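Local structure of beta-lactamase (Klebsiella pneumoniae, 6KBY) at residues V116-S121 with I273-M278; F76-A81 with G162-I167; T263-F268 with V308-P313; N316-K321 with Y331-P336; P186-H191 with L238-A243. The protein probably hydrolyses beta-lactam antibiotics as a class C serine beta-lactamase, and here holds AMP bound covalently in its active-site pocket. All coordinates share one frame; numbering follows the deposited sequence.

Contact 1. Residues V116-S121 with I273-M278; sequences VGTHTS and ITQDLM
The imidazole of His119 and the amide of Gln275 stand almost square to one another, their planes 84° apart. At the imidazole edge, in the ring plane, are Gln275 OE1, 3.7 Å from His119 CD2, and a water, 2.8 Å from His119 NE2, that donates to Met278 O. The thioether of Met278 comes in obliquely, SD 4.0 Å from the centroid of the His119 ring, with the two side chains crossing at about a right angle; Tyr156, which binds AMP, meets the same ring at about 45°. In the Gln275 amide plane NE2 donates to Asp276 O (3.0 Å), although NE2 stands above the plane of that carbonyl, off its lone pairs, while OE1 accepts from Arg154, which fixes the amide's rotation. Gln275 CG, anti to the backbone N (chi1 178°), lies 3.4 Å from Thr118 O, and a bend at chi2 turns the amide toward the His119 ring edge. The contact ties the end of helix 113-117, in the helical part of the serine beta-lactamase fold, to the chain at and after strand 273-275 of the large antiparallel sheet. One backbone bond joins them directly: Met278 N donates to Gly117 O at 3.1 Å. Beside it, Leu277 CD1 packs 4.0 Å from Gly117 CA, and Met278 CE runs on past the imidazole to within 3.2 Å of Val116 O.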
# COMPACT_ATOMS: atom_id res chain seq x y z
N VAL A 116 4.24 15.44 2.21
CA VAL A 116 4.65 14.33 1.35
C VAL A 116 4.04 13.01 1.80
O VAL A 116 3.85 12.10 0.98
CB VAL A 116 6.18 14.24 1.13
CG1 VAL A 116 6.69 15.45 0.36
CG2 VAL A 116 6.94 14.06 2.43
N GLY A 117 3.71 12.88 3.09
CA GLY A 117 3.05 11.67 3.57
C GLY A 117 1.57 11.56 3.27
O GLY A 117 0.98 10.51 3.55
N THR A 118 0.97 12.62 2.72
CA THR A 118 -0.46 12.68 2.47
C THR A 118 -0.76 13.10 1.03
O THR A 118 -1.90 13.42 0.72
CB THR A 118 -1.14 13.66 3.44
OG1 THR A 118 -0.54 14.95 3.30
CG2 THR A 118 -1.03 13.18 4.89
N HIS A 119 0.26 13.12 0.16
CA HIS A 119 0.10 13.51 -1.24
C HIS A 119 -0.35 14.96 -1.39
O HIS A 119 -1.00 15.31 -2.38
CB HIS A 119 -0.84 12.58 -2.02
CG HIS A 119 -0.47 11.14 -1.92
ND1 HIS A 119 0.72 10.64 -2.39
CD2 HIS A 119 -1.16 10.09 -1.41
CE1 HIS A 119 0.75 9.34 -2.16
NE2 HIS A 119 -0.38 8.98 -1.58
N THR A 120 0.01 15.82 -0.45
CA THR A 120 -0.38 17.22 -0.53
C THR A 120 0.79 18.17 -0.78
O THR A 120 0.63 19.39 -0.63
CB THR A 120 -1.21 17.65 0.69
OG1 THR A 120 -0.47 17.41 1.90
CG2 THR A 120 -2.54 16.91 0.73
N SER A 121 1.96 17.66 -1.18
CA SER A 121 3.04 18.57 -1.53
C SER A 121 2.80 19.25 -2.87
O SER A 121 3.25 20.39 -3.06
CB SER A 121 4.40 17.87 -1.56
OG SER A 121 4.54 17.01 -2.68
N ILE A 273 -12.70 10.56 0.29
CA ILE A 273 -11.77 9.87 1.17
C ILE A 273 -11.26 10.76 2.29
O ILE A 273 -11.22 12.00 2.20
CB ILE A 273 -10.58 9.21 0.44
CG1 ILE A 273 -9.58 10.25 -0.06
CG2 ILE A 273 -11.07 8.31 -0.68
CD1 ILE A 273 -8.24 9.64 -0.49
N THR A 274 -10.82 10.10 3.35
CA THR A 274 -9.93 10.67 4.34
C THR A 274 -8.54 10.13 4.06
O THR A 274 -8.34 8.90 3.99
CB THR A 274 -10.41 10.26 5.73
OG1 THR A 274 -11.71 10.83 5.96
CG2 THR A 274 -9.44 10.73 6.81
N GLN A 275 -7.60 11.04 3.82
CA GLN A 275 -6.22 10.69 3.55
C GLN A 275 -5.48 10.58 4.88
O GLN A 275 -5.37 11.57 5.62
CB GLN A 275 -5.56 11.74 2.66
CG GLN A 275 -4.10 11.47 2.38
CD GLN A 275 -3.89 10.22 1.55
OE1 GLN A 275 -4.34 10.15 0.40
NE2 GLN A 275 -3.22 9.23 2.13
N ASP A 276 -5.02 9.37 5.20
CA ASP A 276 -4.19 9.10 6.37
C ASP A 276 -2.72 9.20 5.94
O ASP A 276 -2.41 9.83 4.92
CB ASP A 276 -4.51 7.72 6.96
CG ASP A 276 -5.99 7.50 7.26
OD1 ASP A 276 -6.82 8.43 7.34
OD2 ASP A 276 -6.32 6.29 7.43
N LEU A 277 -1.81 8.59 6.69
CA LEU A 277 -0.40 8.56 6.27
C LEU A 277 -0.31 7.40 5.28
O LEU A 277 -0.19 6.22 5.66
CB LEU A 277 0.54 8.39 7.46
CG LEU A 277 1.92 9.01 7.23
CD1 LEU A 277 1.85 10.54 7.17
CD2 LEU A 277 2.91 8.56 8.29
N MET A 278 -0.42 7.75 3.99
CA MET A 278 -0.49 6.83 2.86
C MET A 278 -1.77 5.98 2.79
O MET A 278 -2.38 5.89 1.72
CB MET A 278 0.78 6.00 2.68
CG MET A 278 1.97 6.86 2.28
SD MET A 278 1.76 7.56 0.64
CE MET A 278 2.72 9.07 0.78
O HOH W 1 -2.17 6.94 -0.76

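Contact 2. Residues F76-A81 with G162-I167; sequences FAATLA and GLLGMI
Ala77 and Gly165 bring the two helices together, their CA atoms 4.7 Å apart. With an alanine on one side and no side chain on the other, little but backbone separates the axes, which approach to 8.4 Å and cross at 38°. Just beyond this point Leu164 fills the tight part of the interface. Its CG lies anti to the backbone N (chi1 178°), which carries both methyls across to the partner helix, one each way: CD1 meets Ala81 CB at 3.7 Å, and CD2 rests on the backbone of Ala78, 3.8 Å from its CA. Helix 72-86 begins beside Ser71, the residue that carries AMP, and helix 158-171 starts just past Tyr156; Ser71 and Lys74 fit an SxxK element, and Tyr156 with Asn158 a Tyr-x-Asn element, as in this family, and the pair belongs to the helical region of the fold. The flank at Leu80 is looser. Leu80 CD2 comes no closer than 4.2 Å to Gly165 O, and this side chain packs also on Tyr176 and Ala179 of helix 176-187. On the far side of helix 158-171, Met166 points away from the interface and is partly exposed, while Ile167 leads off toward Val96 and Tyr99.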
# COMPACT_ATOMS: atom_id res chain seq x y z
N PHE A 76 4.23 0.95 3.57
CA PHE A 76 5.42 0.60 4.33
C PHE A 76 6.30 1.82 4.56
O PHE A 76 6.88 1.98 5.64
CB PHE A 76 6.18 -0.54 3.65
CG PHE A 76 5.41 -1.83 3.63
CD1 PHE A 76 4.49 -2.08 2.63
CD2 PHE A 76 5.54 -2.75 4.66
CE1 PHE A 76 3.75 -3.25 2.63
CE2 PHE A 76 4.80 -3.92 4.66
CZ PHE A 76 3.90 -4.17 3.64
N ALA A 77 6.42 2.70 3.56
CA ALA A 77 7.12 3.96 3.76
C ALA A 77 6.46 4.77 4.86
O ALA A 77 7.14 5.36 5.71
CB ALA A 77 7.18 4.75 2.45
N ALA A 78 5.12 4.81 4.87
CA ALA A 78 4.40 5.52 5.93
C ALA A 78 4.61 4.85 7.28
O ALA A 78 4.78 5.55 8.29
CB ALA A 78 2.91 5.60 5.60
N THR A 79 4.54 3.52 7.34
CA THR A 79 4.77 2.85 8.61
C THR A 79 6.17 3.16 9.14
O THR A 79 6.35 3.39 10.34
CB THR A 79 4.54 1.34 8.47
OG1 THR A 79 3.20 1.10 8.04
CG2 THR A 79 4.76 0.63 9.80
N LEU A 80 7.16 3.22 8.25
CA LEU A 80 8.51 3.58 8.68
C LEU A 80 8.57 5.01 9.20
O LEU A 80 9.19 5.27 10.24
CB LEU A 80 9.51 3.38 7.53
CG LEU A 80 10.96 3.54 7.97
CD1 LEU A 80 11.41 2.38 8.86
CD2 LEU A 80 11.88 3.69 6.77
N ALA A 81 7.93 5.95 8.50
CA ALA A 81 7.91 7.33 8.98
C ALA A 81 7.20 7.43 10.33
O ALA A 81 7.64 8.16 11.22
CB ALA A 81 7.22 8.23 7.96
N GLY A 162 8.54 8.83 -2.09
CA GLY A 162 9.97 8.61 -2.02
C GLY A 162 10.63 9.47 -0.97
O GLY A 162 11.45 8.98 -0.18
N LEU A 163 10.28 10.76 -0.93
CA LEU A 163 10.85 11.65 0.08
C LEU A 163 10.44 11.22 1.48
O LEU A 163 11.25 11.28 2.41
CB LEU A 163 10.43 13.09 -0.18
CG LEU A 163 11.03 13.71 -1.43
CD1 LEU A 163 10.54 15.14 -1.63
CD2 LEU A 163 12.56 13.67 -1.40
N LEU A 164 9.18 10.82 1.66
CA LEU A 164 8.73 10.37 2.98
C LEU A 164 9.61 9.24 3.50
O LEU A 164 10.09 9.29 4.64
CB LEU A 164 7.27 9.92 2.90
CG LEU A 164 6.66 9.38 4.20
CD1 LEU A 164 6.42 10.53 5.18
CD2 LEU A 164 5.38 8.61 3.90
N GLY A 165 9.81 8.21 2.68
CA GLY A 165 10.60 7.08 3.13
C GLY A 165 12.07 7.42 3.29
O GLY A 165 12.73 6.95 4.22
N MET A 166 12.60 8.24 2.38
CA MET A 166 14.00 8.66 2.47
C MET A 166 14.26 9.41 3.77
O MET A 166 15.25 9.15 4.46
CB MET A 166 14.31 9.54 1.26
CG MET A 166 15.75 10.01 1.15
SD MET A 166 15.91 11.24 -0.16
CE MET A 166 15.43 12.71 0.73
N ILE A 167 13.37 10.34 4.12
CA ILE A 167 13.52 11.11 5.34
C ILE A 167 13.39 10.21 6.56
O ILE A 167 14.16 10.33 7.52
CB ILE A 167 12.48 12.25 5.36
CG1 ILE A 167 12.86 13.33 4.34
CG2 ILE A 167 12.35 12.85 6.75
CD1 ILE A 167 11.74 14.31 4.05

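Contact 3. Residues T263-F268 with V308-P313; sequences THTGYF and VPPLPP
Gly266 and Leu311 form an antiparallel hydrogen-bonded pair, and backbone bonding is confined to them: Gly266 N donates to Leu311 O (2.8 Å, 165° at the hydrogen), and Leu311 N returns a bond to Gly266 O (2.9 Å). A weaker polar contact extends the pairing, as Thr265 CA-H points at Leu311 O. Water forms a group of its own: one molecule lies 2.8 Å from His264 O and 2.9 Å from Pro312 O and can donate to either, where strand 302-311 ends and strand 266-270 begins. Side-chain packing centres on the prolines. Thr265 and Pro310 lie side by side, Thr265 CG2 pressed to 3.5 Å from Pro310 CB, tighter than usual; the Tyr267 ring meets that same CB obliquely through CE1 (3.9 Å). Pro313 CD sits 3.5 Å from Thr265 OG1, whose hydrogen bond goes to Ala262 O, while His264 CB touches Pro313 CB. On its other edge strand 266-270 pairs with strand 273-275, where Tyr267 and Phe268 both face Gln275 in a classic beta bulge. Three of the four residues from Pro310 to Pro313 lack an N-H, which implies that along this proline-rich run the edge can donate through Leu311 alone and relies otherwise on ring packing and water.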
# COMPACT_ATOMS: atom_id res chain seq x y z
N THR A 263 -0.42 5.33 11.58
CA THR A 263 -0.55 5.60 10.15
C THR A 263 -2.00 5.80 9.74
O THR A 263 -2.24 6.33 8.65
CB THR A 263 0.05 4.52 9.25
OG1 THR A 263 -0.67 3.29 9.41
CG2 THR A 263 1.54 4.31 9.51
N HIS A 264 -2.95 5.36 10.57
CA HIS A 264 -4.37 5.50 10.27
C HIS A 264 -4.93 6.86 10.69
O HIS A 264 -6.14 7.07 10.55
CB HIS A 264 -5.21 4.44 10.98
CG HIS A 264 -4.69 3.03 10.87
ND1 HIS A 264 -5.26 2.00 11.59
CD2 HIS A 264 -3.68 2.47 10.17
CE1 HIS A 264 -4.63 0.88 11.34
NE2 HIS A 264 -3.66 1.13 10.47
N THR A 265 -4.10 7.76 11.22
CA THR A 265 -4.56 9.08 11.60
C THR A 265 -5.02 9.82 10.35
O THR A 265 -4.35 9.79 9.32
CB THR A 265 -3.40 9.85 12.25
OG1 THR A 265 -2.91 9.09 13.36
CG2 THR A 265 -3.85 11.21 12.73
N GLY A 266 -6.19 10.46 10.43
CA GLY A 266 -6.76 11.17 9.30
C GLY A 266 -6.32 12.62 9.26
O GLY A 266 -6.54 13.38 10.21
N TYR A 267 -5.68 13.02 8.16
CA TYR A 267 -5.05 14.33 8.06
C TYR A 267 -5.71 15.27 7.07
O TYR A 267 -5.65 16.49 7.27
CB TYR A 267 -3.57 14.18 7.70
CG TYR A 267 -2.74 13.52 8.76
CD1 TYR A 267 -2.51 14.15 9.97
CD2 TYR A 267 -2.19 12.26 8.56
CE1 TYR A 267 -1.74 13.56 10.95
CE2 TYR A 267 -1.41 11.65 9.53
CZ TYR A 267 -1.20 12.30 10.73
OH TYR A 267 -0.42 11.74 11.72
N PHE A 268 -6.30 14.76 5.99
CA PHE A 268 -6.96 15.59 5.01
C PHE A 268 -8.20 14.87 4.51
O PHE A 268 -8.24 13.64 4.43
CB PHE A 268 -6.08 15.87 3.77
CG PHE A 268 -4.92 16.78 4.05
CD1 PHE A 268 -3.72 16.27 4.49
CD2 PHE A 268 -5.02 18.16 3.85
CE1 PHE A 268 -2.65 17.10 4.75
CE2 PHE A 268 -3.94 18.99 4.09
CZ PHE A 268 -2.76 18.46 4.55
N VAL A 308 -7.89 19.20 11.37
CA VAL A 308 -7.05 19.72 12.44
C VAL A 308 -7.92 20.12 13.62
O VAL A 308 -8.78 20.98 13.47
CB VAL A 308 -6.19 20.92 11.97
CG1 VAL A 308 -5.44 21.52 13.14
CG2 VAL A 308 -5.23 20.51 10.86
N PRO A 309 -7.73 19.48 14.79
CA PRO A 309 -6.78 18.39 15.06
C PRO A 309 -7.04 17.16 14.20
O PRO A 309 -8.15 16.97 13.72
CB PRO A 309 -7.03 18.07 16.54
CG PRO A 309 -7.57 19.35 17.11
CD PRO A 309 -8.43 19.92 16.02
N PRO A 310 -6.00 16.35 13.97
CA PRO A 310 -6.17 15.16 13.13
C PRO A 310 -7.22 14.22 13.69
O PRO A 310 -7.46 14.17 14.90
CB PRO A 310 -4.78 14.52 13.14
CG PRO A 310 -3.84 15.63 13.51
CD PRO A 310 -4.62 16.49 14.46
N LEU A 311 -7.85 13.47 12.81
CA LEU A 311 -8.80 12.45 13.23
C LEU A 311 -8.03 11.26 13.79
O LEU A 311 -7.22 10.67 13.06
CB LEU A 311 -9.64 12.01 12.05
CG LEU A 311 -10.66 10.90 12.30
CD1 LEU A 311 -11.75 11.37 13.25
CD2 LEU A 311 -11.25 10.44 10.98
N PRO A 312 -8.24 10.87 15.04
CA PRO A 312 -7.48 9.73 15.56
C PRO A 312 -7.77 8.48 14.76
O PRO A 312 -8.84 8.36 14.13
CB PRO A 312 -8.00 9.60 17.00
CG PRO A 312 -8.52 10.96 17.35
CD PRO A 312 -9.11 11.47 16.06
N PRO A 313 -6.85 7.53 14.76
CA PRO A 313 -7.14 6.21 14.18
C PRO A 313 -8.48 5.68 14.67
O PRO A 313 -8.78 5.71 15.87
CB PRO A 313 -5.97 5.36 14.67
CG PRO A 313 -4.85 6.34 14.79
CD PRO A 313 -5.48 7.61 15.30
O HOH W 2 -8.64 8.19 11.26

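Contact 4. Residues N316-K321 with Y331-P336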
# COMPACT_ATOMS: atom_id res chain seq x y z
N ASN A 316 -14.35 2.37 13.18
CA ASN A 316 -15.55 2.33 12.34
C ASN A 316 -15.30 2.90 10.95
O ASN A 316 -16.03 3.78 10.48
CB ASN A 316 -16.69 3.06 13.05
CG ASN A 316 -17.14 2.35 14.31
OD1 ASN A 316 -17.13 1.12 14.38
ND2 ASN A 316 -17.54 3.12 15.33
N VAL A 317 -14.28 2.39 10.27
CA VAL A 317 -13.88 2.88 8.96
C VAL A 317 -13.42 1.71 8.10
O VAL A 317 -13.02 0.65 8.60
CB VAL A 317 -12.76 3.94 9.03
CG1 VAL A 317 -13.26 5.22 9.70
CG2 VAL A 317 -11.55 3.40 9.75
N TRP A 318 -13.45 1.93 6.79
CA TRP A 318 -12.91 1.03 5.78
C TRP A 318 -11.57 1.63 5.35
O TRP A 318 -11.53 2.71 4.76
CB TRP A 318 -13.88 0.98 4.60
CG TRP A 318 -13.46 0.16 3.42
CD1 TRP A 318 -12.50 0.46 2.50
CD2 TRP A 318 -14.03 -1.09 3.01
NE1 TRP A 318 -12.42 -0.53 1.55
CE2 TRP A 318 -13.36 -1.49 1.84
CE3 TRP A 318 -15.05 -1.90 3.51
CZ2 TRP A 318 -13.66 -2.68 1.17
CZ3 TRP A 318 -15.35 -3.08 2.85
CH2 TRP A 318 -14.66 -3.46 1.69
N ILE A 319 -10.48 0.95 5.70
CA ILE A 319 -9.13 1.40 5.38
C ILE A 319 -8.64 0.57 4.20
O ILE A 319 -8.83 -0.65 4.17
CB ILE A 319 -8.20 1.24 6.60
CG1 ILE A 319 -8.80 1.95 7.82
CG2 ILE A 319 -6.81 1.78 6.27
CD1 ILE A 319 -7.96 1.82 9.08
N ASN A 320 -8.01 1.22 3.22
CA ASN A 320 -7.66 0.48 2.02
C ASN A 320 -6.49 1.11 1.28
O ASN A 320 -6.13 2.27 1.51
CB ASN A 320 -8.88 0.22 1.11
CG ASN A 320 -9.41 1.45 0.33
OD1 ASN A 320 -10.26 1.26 -0.54
ND2 ASN A 320 -8.95 2.67 0.63
N LYS A 321 -5.91 0.31 0.38
CA LYS A 321 -4.89 0.81 -0.54
C LYS A 321 -4.82 -0.11 -1.75
O LYS A 321 -4.79 -1.34 -1.61
CB LYS A 321 -3.52 0.87 0.14
CG LYS A 321 -2.44 1.53 -0.72
CD LYS A 321 -2.63 3.05 -0.84
CE LYS A 321 -1.72 3.67 -1.89
NZ LYS A 321 -2.18 3.38 -3.27
N TYR A 331 -4.68 -5.31 -3.97
CA TYR A 331 -5.58 -4.49 -3.18
C TYR A 331 -5.63 -5.02 -1.76
O TYR A 331 -5.63 -6.24 -1.57
CB TYR A 331 -6.99 -4.49 -3.79
CG TYR A 331 -8.01 -3.62 -3.08
CD1 TYR A 331 -7.83 -2.24 -2.99
CD2 TYR A 331 -9.17 -4.17 -2.52
CE1 TYR A 331 -8.77 -1.43 -2.36
CE2 TYR A 331 -10.10 -3.36 -1.89
CZ TYR A 331 -9.90 -2.00 -1.81
OH TYR A 331 -10.85 -1.23 -1.18
N ILE A 332 -5.68 -4.11 -0.79
CA ILE A 332 -5.92 -4.44 0.61
C ILE A 332 -7.06 -3.59 1.11
O ILE A 332 -7.10 -2.38 0.85
CB ILE A 332 -4.68 -4.14 1.49
CG1 ILE A 332 -3.60 -5.17 1.23
CG2 ILE A 332 -5.07 -4.05 2.98
CD1 ILE A 332 -2.35 -4.98 2.05
N ALA A 333 -7.97 -4.20 1.87
CA ALA A 333 -8.97 -3.45 2.62
C ALA A 333 -9.20 -4.12 3.96
O ALA A 333 -9.16 -5.35 4.07
CB ALA A 333 -10.30 -3.37 1.86
N PHE A 334 -9.46 -3.31 4.99
CA PHE A 334 -9.79 -3.87 6.29
C PHE A 334 -10.67 -2.90 7.07
O PHE A 334 -10.61 -1.69 6.87
CB PHE A 334 -8.55 -4.32 7.08
CG PHE A 334 -7.54 -3.22 7.37
CD1 PHE A 334 -6.60 -2.83 6.43
CD2 PHE A 334 -7.51 -2.61 8.61
CE1 PHE A 334 -5.67 -1.85 6.72
CE2 PHE A 334 -6.59 -1.62 8.91
CZ PHE A 334 -5.67 -1.24 7.96
N VAL A 335 -11.49 -3.47 7.94
CA VAL A 335 -12.41 -2.72 8.79
C VAL A 335 -12.10 -3.08 10.23
O VAL A 335 -12.50 -4.14 10.71
CB VAL A 335 -13.87 -3.04 8.44
CG1 VAL A 335 -14.81 -2.27 9.35
CG2 VAL A 335 -14.17 -2.75 6.97
N PRO A 336 -11.37 -2.23 10.95
CA PRO A 336 -10.92 -2.64 12.30
C PRO A 336 -12.06 -2.98 13.25
O PRO A 336 -11.94 -3.93 14.04
CB PRO A 336 -10.08 -1.44 12.77
CG PRO A 336 -9.58 -0.82 11.48
CD PRO A 336 -10.74 -0.97 10.52
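This is the antiparallel pairing of a beta hairpin, strands 317-325 and 328-335, in the middle of the large sheet of the beta-lactamase fold. Ile319 with Phe334 and Lys321 with Ile332 are hydrogen-bonded pairs, with Asn320 and Ala333 a non-hydrogen-bonded pair between them. On the face carrying Asn320 and Ala333, Tyr331 OH donates to a lone pair of Asn320 OD1 (2.6 Å). Trp318 NE1 donates to Tyr331 OH (3.2 Å, 159°), the hydroxyl oxygen lying in the indole plane. Asn320 CG sits between its own N and carbonyl carbon (chi1 73°), bringing the amide to the hydroxyl, and OD1 has a second donor in Asn295. Trp318 CZ2 also rests on Ala333 CB at 3.5 Å, and helix 352-364 packs on Trp318 and Tyr331. On the other face Ile319 CB lies over the Phe334 ring, 4.0 Å from its centroid, in a CH-pi contact. Lys321 leaves this face for the active site, where NZ bonds to Tyr156 OH, consistent with a KTG-type motif. Val317 O, buried with no hydrogen-bond partner, has Val335 CA at 3.4 Å. The relay from Trp318 through Tyr331 to Asn320 satisfies these buried polar groups and fixes the indole and the amide.

Contact 5. Residues P186-H191 with L238-A243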
# COMPACT_ATOMS: atom_id res chain seq x y z
N PRO A 186 11.25 -7.42 9.51
CA PRO A 186 11.51 -8.40 10.57
C PRO A 186 10.69 -8.16 11.83
O PRO A 186 10.17 -9.13 12.40
CB PRO A 186 13.02 -8.26 10.81
CG PRO A 186 13.55 -7.80 9.50
CD PRO A 186 12.50 -6.86 8.97
N GLN A 187 10.55 -6.91 12.27
CA GLN A 187 9.77 -6.64 13.48
C GLN A 187 8.29 -6.96 13.29
O GLN A 187 7.60 -7.28 14.26
CB GLN A 187 9.94 -5.18 13.92
CG GLN A 187 11.26 -4.86 14.61
CD GLN A 187 11.21 -3.54 15.36
OE1 GLN A 187 10.18 -3.17 15.93
NE2 GLN A 187 12.32 -2.81 15.36
N LEU A 188 7.79 -6.86 12.05
CA LEU A 188 6.42 -7.25 11.75
C LEU A 188 6.27 -8.75 11.53
O LEU A 188 5.15 -9.21 11.30
CB LEU A 188 5.93 -6.49 10.52
CG LEU A 188 5.85 -4.97 10.66
CD1 LEU A 188 5.57 -4.33 9.32
CD2 LEU A 188 4.78 -4.59 11.67
N GLY A 189 7.35 -9.52 11.59
CA GLY A 189 7.26 -10.94 11.34
C GLY A 189 7.00 -11.29 9.90
O GLY A 189 6.50 -12.38 9.61
N MET A 190 7.34 -10.40 8.97
CA MET A 190 7.08 -10.60 7.55
C MET A 190 8.37 -11.08 6.90
O MET A 190 9.14 -10.32 6.31
CB MET A 190 6.53 -9.32 6.93
CG MET A 190 5.17 -8.94 7.50
SD MET A 190 4.60 -7.32 7.00
CE MET A 190 4.22 -7.61 5.27
N HIS A 191 8.62 -12.38 7.03
CA HIS A 191 9.89 -12.98 6.63
C HIS A 191 9.95 -13.33 5.15
O HIS A 191 11.03 -13.66 4.66
CB HIS A 191 10.19 -14.21 7.49
CG HIS A 191 10.19 -13.92 8.96
ND1 HIS A 191 11.07 -13.04 9.54
CD2 HIS A 191 9.39 -14.37 9.95
CE1 HIS A 191 10.83 -12.98 10.84
NE2 HIS A 191 9.82 -13.77 11.11
N LEU A 238 -1.46 -10.58 4.93
CA LEU A 238 -2.53 -10.77 5.89
C LEU A 238 -2.03 -10.54 7.31
O LEU A 238 -2.75 -9.98 8.14
CB LEU A 238 -3.17 -12.15 5.74
CG LEU A 238 -4.53 -12.31 6.45
CD1 LEU A 238 -5.58 -11.41 5.82
CD2 LEU A 238 -4.98 -13.76 6.44
N ARG A 239 -0.80 -10.96 7.60
CA ARG A 239 -0.21 -10.64 8.90
C ARG A 239 -0.11 -9.13 9.10
O ARG A 239 -0.42 -8.61 10.18
CB ARG A 239 1.16 -11.30 9.02
CG ARG A 239 1.80 -11.08 10.37
CD ARG A 239 3.10 -11.87 10.57
NE ARG A 239 3.73 -11.44 11.81
CZ ARG A 239 3.45 -11.96 13.01
NH1 ARG A 239 2.57 -12.94 13.12
NH2 ARG A 239 4.06 -11.49 14.09
N TYR A 240 0.29 -8.41 8.05
CA TYR A 240 0.37 -6.95 8.10
C TYR A 240 -1.00 -6.35 8.39
O TYR A 240 -1.12 -5.40 9.18
CB TYR A 240 0.87 -6.47 6.75
CG TYR A 240 1.16 -5.00 6.53
CD1 TYR A 240 2.03 -4.29 7.34
CD2 TYR A 240 0.62 -4.36 5.42
CE1 TYR A 240 2.34 -2.96 7.07
CE2 TYR A 240 0.92 -3.04 5.14
CZ TYR A 240 1.78 -2.35 5.97
OH TYR A 240 2.11 -1.04 5.69
N VAL A 241 -2.05 -6.89 7.76
CA VAL A 241 -3.40 -6.42 8.02
C VAL A 241 -3.80 -6.69 9.47
O VAL A 241 -4.34 -5.81 10.16
CB VAL A 241 -4.38 -7.06 7.02
CG1 VAL A 241 -5.83 -6.84 7.44
CG2 VAL A 241 -4.13 -6.50 5.62
N GLN A 242 -3.53 -7.90 9.97
CA GLN A 242 -3.83 -8.21 11.36
C GLN A 242 -3.07 -7.31 12.31
O GLN A 242 -3.62 -6.87 13.33
CB GLN A 242 -3.52 -9.68 11.66
CG GLN A 242 -4.46 -10.66 11.00
CD GLN A 242 -4.56 -11.94 11.79
OE1 GLN A 242 -3.66 -12.78 11.74
NE2 GLN A 242 -5.64 -12.09 12.55
N ALA A 243 -1.80 -7.04 12.02
CA ALA A 243 -1.02 -6.15 12.87
C ALA A 243 -1.62 -4.75 12.89
O ALA A 243 -1.66 -4.08 13.93
CB ALA A 243 0.43 -6.10 12.37
O HOH W 3 6.17 -9.64 14.79
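Arg239 reaches from helix 234-244 to Leu188 and Gly189 at the end of helix 176-187. Its CB points toward that end, and from CG to NE the chain is extended. CG passes 3.9 Å from Leu188 O; CD faces two carbonyl oxygens, Gly189 O at 3.6 Å and Leu188 O a little nearer. NE then donates to Leu188 O at 2.7 Å (158°), an acceptor close to the guanidinium plane, although the donor is tilted 22° from the plane of the carbonyl. At the tip, NH2 gives a hydrogen bond to a water (2.9 Å) that donates in turn to Gln187 O. Gly189, with positive phi, closes a Schellman motif, and the arginine lies against its backbone. Deeper in, Leu188 CD1 lies 4.1 Å from Tyr240 CD1. Met190 SD is 4.9 Å from the centroid of the Tyr240 ring, 51° off its normal, an oblique Met-aromatic contact, and also touches Tyr240 CB. The phenol itself bonds through OH to Thr75 and stacks on Phe76, joining this corner to helix 72-86. With a guanidinium facing the carbonyls at the C-terminal end of a helix, directly and through water, the positive charge would be favourably placed against the helix dipole.

How the contacts relate
Contacts 1, 2 and 4 are buried, contact 3 is partly surface, and contact 5 joins a buried tyrosine to a partly exposed arginine. Contacts 1, 3 and 4 all reach the large sheet; 1 and 3 share its neighbouring strands 273-275 and 266-270. Residues 76-81 of contact 2 touch contacts 1, 3 and 5 but not contact 4: Ala78 meets Leu277 and Met278, Thr79 meets Thr263, and Phe76 meets Met190. Val241 packs on Ile332 and Phe334, joining contact 5 to contact 4. The helix pair is purely apolar, the hairpin adds buried side-chain bonds, and water takes part in contacts 1, 3 and 5.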